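PDB 4G3A: CLIP-associating protein from Drosophila melanogaster, which tracks microtubule plus ends and stabilises dynamic microtubules for mitotic spindle formation and kinetochore attachment, and is represented here by its N-terminal TOG-like domain. Local coordinates for residues Lys143-Phe148 with Val182-Ala187; Arg202-Leu207 with Met220-Phe225. One frame throughout, in Å; residues are numbered along the deposited sequence.

Contact 1: residues Lys143-Phe148 with Val182-Ala187; sequences KVREEF and VNVREA
Val184 turns its CG2 methyl onto the backbone of helix 142-159, lying 4.0 Å from Glu146 N, and this apolar touch lies where two nearly parallel helices come close. The short segments run 14° apart with their axes 9.0 Å from each other. The same methyl also meets the CB carbons of Arg145 and Glu146. One turn on, Ala187 CB rests 3.8 Å from Glu146 CG. Short side chains such as Val184 and Ala187 suit this close approach, where the CA atoms of Glu146 and Val184 are 5.1 Å apart.

The second kind of contact is polar and passes through water. Glu146 has CG anti to its backbone N (chi1 -179°) and runs on extended, its CG packing on Ala187 while the carboxylate goes on to Asn183. There OE1 lies 3.7 Å from Asn183 CB. A water donates both to Glu146 OE2, at 3.1 Å, and to Asn183 O, at 2.7 Å, so it joins two acceptors that could not bond each other directly. Lys143 NZ adds a long salt bridge to Glu146 OE1 from within its own helix.

Arg145 gives this contact its CB, while its guanidinium bonds to Asp179 and His139 O in the loops. An alanine at Glu146 would probably leave the bridging water without its carboxylate acceptor, Lys143 without this mate and Ala187 CB without the methylene that covers it. Between helix 142-159 and helix 182-199, the latter in the third HEAT repeat of this TOG domain, aliphatic carbons thus make the direct contact, and the carboxylate is tied across by solvent.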
# COMPACT_ATOMS: atom_id res chain seq x y z
N LYS A 143 -10.86 6.84 3.31
CA LYS A 143 -10.55 5.69 2.47
C LYS A 143 -9.08 5.30 2.60
O LYS A 143 -8.74 4.12 2.54
CB LYS A 143 -10.95 5.91 1.01
CG LYS A 143 -10.99 4.63 0.17
CD LYS A 143 -12.03 3.64 0.68
CE LYS A 143 -12.21 2.48 -0.30
NZ LYS A 143 -13.16 1.41 0.17
N VAL A 144 -8.20 6.28 2.80
CA VAL A 144 -6.82 5.96 3.15
C VAL A 144 -6.75 5.22 4.48
O VAL A 144 -6.05 4.20 4.60
CB VAL A 144 -5.94 7.20 3.23
CG1 VAL A 144 -4.55 6.83 3.75
CG2 VAL A 144 -5.84 7.89 1.86
N ARG A 145 -7.44 5.74 5.49
CA ARG A 145 -7.39 5.11 6.81
C ARG A 145 -7.88 3.66 6.72
O ARG A 145 -7.26 2.76 7.27
CB ARG A 145 -8.19 5.92 7.84
CG ARG A 145 -7.75 7.41 7.91
CD ARG A 145 -8.28 8.10 9.17
NE ARG A 145 -9.73 8.17 9.24
CZ ARG A 145 -10.48 9.11 8.65
NH1 ARG A 145 -9.91 10.04 7.90
NH2 ARG A 145 -11.80 9.10 8.79
N GLU A 146 -8.97 3.44 6.00
CA GLU A 146 -9.51 2.10 5.83
C GLU A 146 -8.59 1.18 5.01
O GLU A 146 -8.39 0.02 5.36
CB GLU A 146 -10.87 2.17 5.15
CG GLU A 146 -11.48 0.79 4.96
CD GLU A 146 -12.79 0.85 4.21
OE1 GLU A 146 -13.18 1.95 3.77
OE2 GLU A 146 -13.43 -0.21 4.06
N GLU A 147 -8.04 1.71 3.92
CA GLU A 147 -7.15 0.93 3.07
C GLU A 147 -5.90 0.51 3.84
O GLU A 147 -5.45 -0.63 3.73
CB GLU A 147 -6.78 1.70 1.80
CG GLU A 147 -7.89 1.80 0.76
CD GLU A 147 -8.18 0.47 0.09
OE1 GLU A 147 -7.29 -0.41 0.09
OE2 GLU A 147 -9.30 0.30 -0.43
N PHE A 148 -5.36 1.43 4.63
CA PHE A 148 -4.16 1.13 5.39
C PHE A 148 -4.38 -0.02 6.37
O PHE A 148 -3.51 -0.89 6.50
CB PHE A 148 -3.59 2.36 6.10
CG PHE A 148 -2.46 2.03 7.03
CD1 PHE A 148 -1.33 1.36 6.56
CD2 PHE A 148 -2.54 2.33 8.39
CE1 PHE A 148 -0.30 1.02 7.41
CE2 PHE A 148 -1.50 2.00 9.25
CZ PHE A 148 -0.38 1.35 8.76
N VAL A 182 -18.08 5.42 9.58
CA VAL A 182 -18.50 4.06 9.92
C VAL A 182 -17.64 3.01 9.20
O VAL A 182 -17.32 1.97 9.78
CB VAL A 182 -20.01 3.81 9.67
CG1 VAL A 182 -20.34 3.90 8.20
CG2 VAL A 182 -20.43 2.45 10.23
N ASN A 183 -17.26 3.28 7.95
CA ASN A 183 -16.43 2.34 7.19
C ASN A 183 -15.11 2.02 7.87
O ASN A 183 -14.62 0.89 7.81
CB ASN A 183 -16.14 2.87 5.79
CG ASN A 183 -17.40 3.17 5.01
OD1 ASN A 183 -18.16 4.07 5.36
ND2 ASN A 183 -17.62 2.41 3.94
N VAL A 184 -14.53 3.03 8.51
CA VAL A 184 -13.29 2.85 9.23
C VAL A 184 -13.51 2.13 10.56
O VAL A 184 -12.77 1.21 10.91
CB VAL A 184 -12.57 4.19 9.45
CG1 VAL A 184 -11.35 3.99 10.33
CG2 VAL A 184 -12.14 4.78 8.08
N ARG A 185 -14.53 2.54 11.31
CA ARG A 185 -14.85 1.86 12.57
C ARG A 185 -14.99 0.36 12.33
O ARG A 185 -14.42 -0.45 13.05
CB ARG A 185 -16.13 2.42 13.23
CG ARG A 185 -16.00 3.87 13.71
CD ARG A 185 -17.17 4.29 14.65
NE ARG A 185 -18.46 4.24 13.96
CZ ARG A 185 -19.00 5.26 13.29
NH1 ARG A 185 -18.39 6.44 13.23
NH2 ARG A 185 -20.17 5.11 12.69
N GLU A 186 -15.75 0.00 11.29
CA GLU A 186 -15.96 -1.40 10.95
C GLU A 186 -14.69 -2.12 10.46
O GLU A 186 -14.48 -3.29 10.77
CB GLU A 186 -17.11 -1.55 9.95
CG GLU A 186 -18.46 -1.24 10.58
CD GLU A 186 -19.63 -1.50 9.67
OE1 GLU A 186 -19.44 -1.52 8.43
OE2 GLU A 186 -20.76 -1.67 10.18
N ALA A 187 -13.85 -1.41 9.72
CA ALA A 187 -12.56 -1.94 9.27
C ALA A 187 -11.63 -2.21 10.45
O ALA A 187 -10.89 -3.19 10.47
CB ALA A 187 -11.89 -0.96 8.32
O HOH W 1 -15.52 -1.11 6.21

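Contact 2: residues Arg202-Leu207 with Met220-Phe225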
# COMPACT_ATOMS: atom_id res chain seq x y z
N ARG A 202 -4.07 -14.00 23.92
CA ARG A 202 -3.35 -12.99 24.67
C ARG A 202 -3.81 -11.59 24.27
O ARG A 202 -3.51 -10.61 24.96
CB ARG A 202 -1.83 -13.11 24.46
CG ARG A 202 -1.33 -12.40 23.22
CD ARG A 202 0.17 -12.11 23.28
NE ARG A 202 0.97 -13.27 22.91
CZ ARG A 202 2.30 -13.29 22.92
NH1 ARG A 202 2.99 -12.22 23.28
NH2 ARG A 202 2.95 -14.40 22.57
N LEU A 203 -4.52 -11.50 23.15
CA LEU A 203 -5.02 -10.21 22.66
C LEU A 203 -6.14 -9.70 23.57
O LEU A 203 -6.33 -8.50 23.72
CB LEU A 203 -5.52 -10.34 21.22
CG LEU A 203 -6.11 -9.08 20.59
CD1 LEU A 203 -5.08 -7.96 20.58
CD2 LEU A 203 -6.60 -9.34 19.17
N ARG A 204 -6.86 -10.64 24.20
CA ARG A 204 -8.04 -10.28 25.01
C ARG A 204 -7.72 -9.38 26.21
O ARG A 204 -8.34 -8.33 26.37
CB ARG A 204 -8.81 -11.55 25.42
CG ARG A 204 -8.86 -12.61 24.31
CD ARG A 204 -9.57 -13.91 24.71
NE ARG A 204 -11.00 -13.79 24.46
CZ ARG A 204 -11.68 -14.50 23.58
NH1 ARG A 204 -11.09 -15.43 22.86
NH2 ARG A 204 -12.98 -14.29 23.43
N PRO A 205 -6.76 -9.79 27.06
CA PRO A 205 -6.37 -8.91 28.18
C PRO A 205 -5.61 -7.67 27.71
O PRO A 205 -5.61 -6.65 28.41
CB PRO A 205 -5.47 -9.82 29.03
CG PRO A 205 -4.97 -10.86 28.07
CD PRO A 205 -6.12 -11.11 27.16
N ASP A 206 -4.96 -7.75 26.56
CA ASP A 206 -4.33 -6.58 25.96
C ASP A 206 -5.37 -5.51 25.70
O ASP A 206 -5.15 -4.33 25.97
CB ASP A 206 -3.69 -6.95 24.62
CG ASP A 206 -2.28 -7.50 24.77
OD1 ASP A 206 -1.75 -7.48 25.91
OD2 ASP A 206 -1.71 -7.94 23.75
N LEU A 207 -6.49 -5.92 25.12
CA LEU A 207 -7.56 -4.98 24.82
C LEU A 207 -8.25 -4.55 26.11
O LEU A 207 -8.74 -3.43 26.22
CB LEU A 207 -8.57 -5.57 23.84
CG LEU A 207 -8.00 -5.99 22.48
CD1 LEU A 207 -9.01 -6.89 21.76
CD2 LEU A 207 -7.63 -4.77 21.63
N MSE A 220 -17.97 -7.13 22.19
CA MSE A 220 -18.28 -7.44 20.81
C MSE A 220 -17.07 -8.09 20.14
O MSE A 220 -17.20 -9.04 19.37
CB MSE A 220 -18.66 -6.15 20.10
CG MSE A 220 -19.30 -6.33 18.74
SE MSE A 220 -18.37 -5.27 17.41
CE MSE A 220 -16.67 -6.10 17.61
N LEU A 221 -15.89 -7.58 20.45
CA LEU A 221 -14.65 -8.12 19.92
C LEU A 221 -14.46 -9.54 20.45
O LEU A 221 -14.10 -10.44 19.71
CB LEU A 221 -13.47 -7.23 20.31
CG LEU A 221 -13.33 -5.93 19.51
CD1 LEU A 221 -12.35 -4.97 20.18
CD2 LEU A 221 -12.89 -6.21 18.09
N GLU A 222 -14.73 -9.73 21.74
CA GLU A 222 -14.56 -11.06 22.31
C GLU A 222 -15.53 -12.08 21.70
O GLU A 222 -15.18 -13.25 21.53
CB GLU A 222 -14.60 -11.04 23.84
CG GLU A 222 -13.37 -10.36 24.41
CD GLU A 222 -13.03 -10.82 25.81
OE1 GLU A 222 -12.68 -12.01 25.98
OE2 GLU A 222 -13.10 -9.99 26.75
N GLN A 223 -16.73 -11.64 21.34
CA GLN A 223 -17.65 -12.54 20.65
C GLN A 223 -17.06 -12.94 19.31
O GLN A 223 -17.09 -14.11 18.93
CB GLN A 223 -19.03 -11.89 20.46
CG GLN A 223 -19.89 -11.93 21.70
CD GLN A 223 -21.15 -11.09 21.56
OE1 GLN A 223 -21.47 -10.60 20.48
NE2 GLN A 223 -21.87 -10.92 22.67
N LYS A 224 -16.50 -11.97 18.59
CA LYS A 224 -15.91 -12.27 17.29
C LYS A 224 -14.70 -13.20 17.38
O LYS A 224 -14.51 -14.06 16.52
CB LYS A 224 -15.60 -10.98 16.54
CG LYS A 224 -16.85 -10.31 16.01
CD LYS A 224 -16.61 -8.88 15.59
CE LYS A 224 -17.88 -8.25 15.05
NZ LYS A 224 -18.27 -8.82 13.73
N PHE A 225 -13.89 -13.04 18.42
CA PHE A 225 -12.76 -13.95 18.63
C PHE A 225 -13.25 -15.37 18.91
O PHE A 225 -12.71 -16.35 18.39
CB PHE A 225 -11.86 -13.47 19.77
CG PHE A 225 -11.29 -12.08 19.56
CD1 PHE A 225 -10.72 -11.39 20.61
CD2 PHE A 225 -11.35 -11.48 18.31
CE1 PHE A 225 -10.21 -10.12 20.43
CE2 PHE A 225 -10.83 -10.20 18.12
CZ PHE A 225 -10.26 -9.53 19.18
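Arg204 reaches across to Glu222 and Phe225, and its side chain can be followed outward from helix 203-208. CB and CD each lie 3.9 Å from Glu222 OE1, and CG comes to the edge of the Phe225 ring. The chain then bends at chi3 (87°). NE gives OE1 a nearly straight hydrogen bond of 2.9 Å, with an N-H...O angle of 172°. The oxygen sits close to the guanidinium plane and is met on its anti side, 29° out of the carboxylate plane. NH2 adds a weak bond to the same OE1 at 3.4 Å. NH1 passes 3.7 Å from Phe225 CB, which lies over one face of the guanidinium. Beyond the segments, NH2 pairs with Asp226 and NH1 with Asp201. Arginine suits the place, since its planar guanidinium carries several N-H groups and can serve three acids at once.

Beside this charged cluster the antiparallel helices, which close the C-terminal end of the helical TOG-like domain against helix 182-199, pack through carbon. Leu207 CD1 meets Phe225 CE1 tip to tip, in the ring plane, at 3.7 Å, and Leu203 CD2 is equally near Phe225 CZ. Leu221 CD1 faces Leu207 CD1. The broad ring suits axes 11.0 Å apart, and Tyr196 stacks on it. The guanidinium is thus held by Glu222 and Asp226 of one helix and by Asp201 just ahead of the other, which probably balances its charge and limits its rotation beside an apolar core.

Overall arrangement
Both contacts join helices of one alpha-helical solenoid and follow each other along the chain, their centres 20 Å apart without touching. Contact 1 is partly buried and pairs near-parallel helices 142-159 and 182-199, side by side in the solenoid, through small aliphatic groups and a solvent-linked carboxylate. The centre of contact 2 lies about 27 Å from the centre of the chain, that of contact 1 about 14 Å, yet contact 2 is the more buried. It pairs antiparallel helices at the C-terminal end, where leucines and an aromatic ring fill a wider spacing and a direct salt bridge replaces the water. Helix 182-199 connects them: its N-terminal turns make contact 1, and Tyr196 near its end packs against contact 2.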